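Local coordinates for protein-tyrosine-phosphatase (PDB 2Z72) that probably hydrolyses phosphotyrosine in proteins, as a cold-active phosphatase with a two-zinc active site and a calcineurin-like phosphoesterase fold, at residues His144-Leu155 against Trp190-Ile200. Numbering follows the deposited sequence. Where two conformers were deposited one is given.
Sequences HLLMGNHEQMVL and WLRSKNTIIKI. With ZN (zinc ion), chain C.
M147 N donates to N195 O (3.0 Å, 158° at the hydrogen), the one direct hydrogen bond between 144-155 and 190-200. It sits just before the GNH(E) motif of the calcineurin-like phosphoesterase fold, where strand 142-145 gives way to helix 149-156. The same carbonyl receives a CA-H...O contact from L146 CA at 3.3 Å.

Water does the rest of the polar stitching. One water accepts a hydrogen bond from N195 N and donates one to L145 O, while another donates to M147 O and T196 O. A third, in the plane of the H144 ring, joins ND1 to N195 ND2; H144 NE2 is hydrogen-bonded to H108, and N195 has R229 as a further polar partner. K194 NZ and L145 N both donate to a fourth, and K194 also forms a salt bridge with D133.

Packing contacts flank this seam. I198 CD1 sits over one face of the H144 imidazole, 3.8 Å from its centroid in a CH-pi contact, and I200 CD1 approaches the same ring obliquely. L145 brings CD2 to W190 CH2 at 3.6 Å and to L191 CD2, its CG lying opposite the backbone N (chi1 175°). Farther along helix 149-156, L155 CD1 meets L191 CD1, and L155 CD2 lies over a face of the R192 guanidinium; D233 pairs with that arginine.

The motif leads into the metal centre. E151 OE2 accepts from G148 N on its anti side and also from D114 N, tying the loop to a zinc ligand. Next to G148, N149 OD1 binds zinc at 2.1 Å, alongside D114, H207, H286 and a water.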
loop_
_atom_site.group_PDB
_atom_site.type_symbol
_atom_site.label_atom_id
_atom_site.label_comp_id
_atom_site.label_asym_id
_atom_site.label_seq_id
_atom_site.Cartn_x
_atom_site.Cartn_y
_atom_site.Cartn_z
ATOM N N HIS A 144 -6.219 -2.967 -4.601
ATOM C CA HIS A 144 -5.338 -1.993 -5.195
ATOM C C HIS A 144 -4.321 -1.607 -4.132
ATOM O O HIS A 144 -4.598 -0.819 -3.240
ATOM C CB HIS A 144 -6.084 -0.725 -5.623
ATOM C CG HIS A 144 -7.218 -0.998 -6.537
ATOM N ND1 HIS A 144 -7.083 -1.095 -7.922
ATOM C CD2 HIS A 144 -8.536 -1.174 -6.258
ATOM C CE1 HIS A 144 -8.274 -1.303 -8.375
ATOM N NE2 HIS A 144 -9.207 -1.391 -7.415
ATOM N N LEU A 145 -3.111 -2.207 -4.230
ATOM C CA LEU A 145 -2.033 -1.780 -3.352
ATOM C C LEU A 145 -1.275 -0.696 -4.096
ATOM O O LEU A 145 -0.682 -0.985 -5.143
ATOM C CB LEU A 145 -1.078 -2.908 -3.047
ATOM C CG LEU A 145 0.157 -2.516 -2.226
ATOM C CD1 LEU A 145 -0.213 -1.820 -0.915
ATOM C CD2 LEU A 145 1.010 -3.728 -1.981
ATOM N N LEU A 146 -1.328 0.537 -3.609
ATOM C CA LEU A 146 -0.625 1.622 -4.244
ATOM C C LEU A 146 0.740 1.792 -3.600
ATOM O O LEU A 146 0.946 1.553 -2.393
ATOM C CB LEU A 146 -1.356 2.965 -4.173
ATOM C CG LEU A 146 -2.806 2.917 -4.615
ATOM C CD1 LEU A 146 -3.403 4.320 -4.565
ATOM C CD2 LEU A 146 -2.951 2.312 -6.011
ATOM N N MET A 147 1.704 2.240 -4.396
ATOM C CA MET A 147 3.031 2.591 -3.879
ATOM C C MET A 147 3.027 3.889 -3.107
ATOM O O MET A 147 2.550 4.916 -3.584
ATOM C CB MET A 147 4.010 2.770 -5.020
ATOM C CG MET A 147 4.267 1.545 -5.868
ATOM S SD MET A 147 5.367 0.328 -5.054
ATOM C CE MET A 147 6.945 1.030 -5.357
ATOM N N GLY A 148 3.540 3.840 -1.883
ATOM C CA GLY A 148 3.773 5.032 -1.105
ATOM C C GLY A 148 5.180 5.466 -1.118
ATOM O O GLY A 148 6.066 4.857 -1.770
ATOM N N ASN A 149 5.507 6.543 -0.379
ATOM C CA ASN A 149 6.888 6.981 -0.365
ATOM C C ASN A 149 7.813 5.946 0.278
ATOM O O ASN A 149 8.958 5.847 -0.203
ATOM C CB ASN A 149 7.069 8.377 0.283
ATOM C CG ASN A 149 6.696 8.459 1.719
ATOM O OD1 ASN A 149 5.622 8.015 2.118
ATOM N ND2 ASN A 149 7.494 9.097 2.556
ATOM N N HIS A 150 7.337 5.206 1.269
ATOM C CA HIS A 150 8.259 4.203 1.842
ATOM C C HIS A 150 8.480 3.012 0.944
ATOM O O HIS A 150 9.587 2.441 0.964
ATOM C CB HIS A 150 7.797 3.796 3.226
ATOM C CG HIS A 150 8.058 4.917 4.214
ATOM N ND1 HIS A 150 9.150 4.907 5.049
ATOM C CD2 HIS A 150 7.377 6.058 4.414
ATOM C CE1 HIS A 150 9.109 6.014 5.736
ATOM N NE2 HIS A 150 8.063 6.754 5.415
ATOM N N GLU A 151 7.530 2.574 0.120
ATOM C CA GLU A 151 7.831 1.576 -0.892
ATOM C C GLU A 151 8.933 2.058 -1.819
ATOM O O GLU A 151 9.844 1.321 -2.168
ATOM C CB GLU A 151 6.592 1.169 -1.692
ATOM C CG GLU A 151 5.598 0.287 -0.982
ATOM C CD GLU A 151 4.942 0.942 0.206
ATOM O OE1 GLU A 151 4.833 0.323 1.262
ATOM O OE2 GLU A 151 4.504 2.110 0.018
ATOM N N GLN A 152 8.807 3.329 -2.275
ATOM C CA GLN A 152 9.794 3.871 -3.177
ATOM C C GLN A 152 11.179 3.974 -2.518
ATOM O O GLN A 152 12.208 3.603 -3.094
ATOM C CB GLN A 152 9.372 5.257 -3.696
ATOM C CG GLN A 152 8.091 5.206 -4.522
ATOM C CD GLN A 152 7.527 6.579 -4.848
ATOM O OE1 GLN A 152 7.781 7.549 -4.135
ATOM N NE2 GLN A 152 6.773 6.640 -5.939
ATOM N N MET A 153 11.187 4.430 -1.280
ATOM C CA MET A 153 12.450 4.561 -0.544
ATOM C C MET A 153 13.132 3.206 -0.386
ATOM O O MET A 153 14.289 3.026 -0.740
ATOM C CB MET A 153 12.213 5.200 0.817
ATOM C CG MET A 153 12.256 6.725 0.658
ATOM S SD MET A 153 12.320 7.602 2.220
ATOM C CE MET A 153 10.665 7.410 2.845
ATOM N N VAL A 154 12.404 2.197 0.112
ATOM C CA VAL A 154 12.977 0.882 0.328
ATOM C C VAL A 154 13.500 0.327 -0.965
ATOM O O VAL A 154 14.639 -0.164 -1.045
ATOM C CB VAL A 154 11.982 -0.067 1.005
ATOM C CG1 VAL A 154 12.432 -1.493 0.919
ATOM C CG2 VAL A 154 11.790 0.386 2.479
ATOM N N LEU A 155 12.683 0.319 -2.014
ATOM C CA LEU A 155 13.089 -0.323 -3.244
ATOM C C LEU A 155 14.312 0.412 -3.825
ATOM O O LEU A 155 15.159 -0.247 -4.446
ATOM C CB LEU A 155 11.943 -0.419 -4.251
ATOM C CG LEU A 155 11.100 -1.683 -4.133
ATOM C CD1 LEU A 155 10.558 -2.022 -2.802
ATOM C CD2 LEU A 155 10.021 -1.544 -5.244
ATOM N N TRP A 190 6.044 -8.316 -7.518
ATOM C CA TRP A 190 4.673 -7.931 -7.221
ATOM C C TRP A 190 4.564 -6.438 -7.038
ATOM O O TRP A 190 3.704 -5.756 -7.667
ATOM C CB TRP A 190 4.234 -8.670 -6.012
ATOM C CG TRP A 190 2.896 -8.418 -5.422
ATOM C CD1 TRP A 190 1.649 -8.584 -5.927
ATOM C CD2 TRP A 190 2.686 -7.991 -4.059
ATOM N NE1 TRP A 190 0.673 -8.276 -5.014
ATOM C CE2 TRP A 190 1.301 -7.913 -3.865
ATOM C CE3 TRP A 190 3.535 -7.662 -3.029
ATOM C CZ2 TRP A 190 0.732 -7.521 -2.644
ATOM C CZ3 TRP A 190 2.983 -7.283 -1.815
ATOM C CH2 TRP A 190 1.610 -7.215 -1.633
ATOM N N LEU A 191 5.408 -5.816 -6.223
ATOM C CA LEU A 191 5.354 -4.383 -5.994
ATOM C C LEU A 191 5.605 -3.611 -7.269
ATOM O O LEU A 191 4.978 -2.577 -7.494
ATOM C CB LEU A 191 6.361 -3.972 -4.929
ATOM C CG LEU A 191 6.060 -4.468 -3.510
ATOM C CD1 LEU A 191 7.258 -4.211 -2.619
ATOM C CD2 LEU A 191 4.798 -3.805 -2.936
ATOM N N ARG A 192 6.529 -4.056 -8.125
ATOM C CA ARG A 192 6.863 -3.365 -9.360
ATOM C C ARG A 192 5.747 -3.412 -10.406
ATOM O O ARG A 192 5.840 -2.735 -11.406
ATOM C CB ARG A 192 8.185 -3.882 -9.904
ATOM C CG ARG A 192 9.382 -3.298 -9.132
ATOM C CD ARG A 192 10.658 -4.039 -9.478
ATOM N NE ARG A 192 11.810 -3.506 -8.791
ATOM C CZ ARG A 192 12.146 -3.786 -7.536
ATOM N NH1 ARG A 192 13.241 -3.232 -7.029
ATOM N NH2 ARG A 192 11.416 -4.589 -6.819
ATOM N N SER A 193 4.692 -4.200 -10.159
ATOM C CA SER A 193 3.520 -4.225 -10.996
ATOM C C SER A 193 2.471 -3.172 -10.604
ATOM O O SER A 193 1.518 -2.960 -11.335
ATOM C CB SER A 193 2.878 -5.586 -11.093
ATOM O OG SER A 193 2.181 -5.890 -9.900
ATOM N N LYS A 194 2.640 -2.577 -9.419
ATOM C CA LYS A 194 1.584 -1.759 -8.840
ATOM C C LYS A 194 1.539 -0.345 -9.389
ATOM O O LYS A 194 2.502 0.200 -9.904
ATOM C CB LYS A 194 1.727 -1.786 -7.305
ATOM C CG LYS A 194 1.571 -3.176 -6.707
ATOM C CD LYS A 194 0.296 -3.909 -7.105
ATOM C CE LYS A 194 0.134 -5.270 -6.502
ATOM N NZ LYS A 194 -1.078 -5.937 -7.071
ATOM N N ASN A 195 0.323 0.208 -9.284
ATOM C CA ASN A 195 0.058 1.610 -9.563
ATOM C C ASN A 195 0.437 2.455 -8.361
ATOM O O ASN A 195 0.631 1.991 -7.233
ATOM C CB ASN A 195 -1.410 1.814 -9.923
ATOM C CG ASN A 195 -1.761 1.178 -11.249
ATOM O OD1 ASN A 195 -1.068 1.442 -12.237
ATOM N ND2 ASN A 195 -2.770 0.338 -11.307
ATOM N N THR A 196 0.467 3.767 -8.633
ATOM C CA THR A 196 0.740 4.805 -7.646
ATOM C C THR A 196 -0.459 5.715 -7.456
ATOM O O THR A 196 -0.748 6.177 -6.360
ATOM C CB THR A 196 2.033 5.537 -8.013
ATOM O OG1 THR A 196 3.083 4.577 -8.171
ATOM C CG2 THR A 196 2.493 6.514 -6.958
ATOM N N ILE A 197 -1.196 6.025 -8.551
ATOM C CA ILE A 197 -2.362 6.856 -8.513
ATOM C C ILE A 197 -3.486 6.126 -9.236
ATOM O O ILE A 197 -3.277 5.679 -10.371
ATOM C CB ILE A 197 -2.111 8.223 -9.210
ATOM C CG1 ILE A 197 -0.909 8.948 -8.659
ATOM C CG2 ILE A 197 -3.353 9.118 -9.093
ATOM C CD1 ILE A 197 -0.215 9.866 -9.637
ATOM N N ILE A 198 -4.674 6.048 -8.651
ATOM C CA ILE A 198 -5.815 5.432 -9.351
ATOM C C ILE A 198 -7.067 6.271 -9.153
ATOM O O ILE A 198 -7.173 7.103 -8.253
ATOM C CB ILE A 198 -6.053 3.972 -8.925
ATOM C CG1 ILE A 198 -6.544 3.848 -7.477
ATOM C CG2 ILE A 198 -4.833 3.134 -9.194
ATOM C CD1 ILE A 198 -7.033 2.461 -7.113
ATOM N N LYS A 199 -8.028 6.017 -10.039
ATOM C CA LYS A 199 -9.351 6.636 -9.997
ATOM C C LYS A 199 -10.387 5.541 -9.990
ATOM O O LYS A 199 -10.352 4.653 -10.835
ATOM C CB LYS A 199 -9.524 7.521 -11.244
ATOM C CG LYS A 199 -10.813 8.345 -11.254
ATOM C CD LYS A 199 -10.871 9.220 -12.565
ATOM C CE LYS A 199 -12.193 9.890 -12.781
ATOM N NZ LYS A 199 -12.121 10.529 -14.114
ATOM N N ILE A 200 -11.263 5.535 -9.002
ATOM C CA ILE A 200 -12.372 4.610 -8.964
ATOM C C ILE A 200 -13.640 5.456 -8.827
ATOM O O ILE A 200 -13.800 6.226 -7.892
ATOM C CB ILE A 200 -12.293 3.592 -7.804
ATOM C CG1 ILE A 200 -11.003 2.806 -7.830
ATOM C CG2 ILE A 200 -13.525 2.697 -7.809
ATOM C CD1 ILE A 200 -10.844 1.833 -6.665
HETATM ZN ZN ZN C . 4.098 8.346 3.472
HETATM O O HOH W 1 -4.975 -0.766 -9.644
HETATM O O HOH W 2 -3.062 -4.025 -6.594
HETATM O O HOH W 3 -1.755 -0.775 -7.690
HETATM O O HOH W 4 0.420 6.563 -4.025
HETATM O O HOH W 5 5.809 4.311 -7.240
HETATM O O HOH W 6 15.013 -2.990 -4.711
HETATM O O HOH W 7 4.025 8.408 5.431
#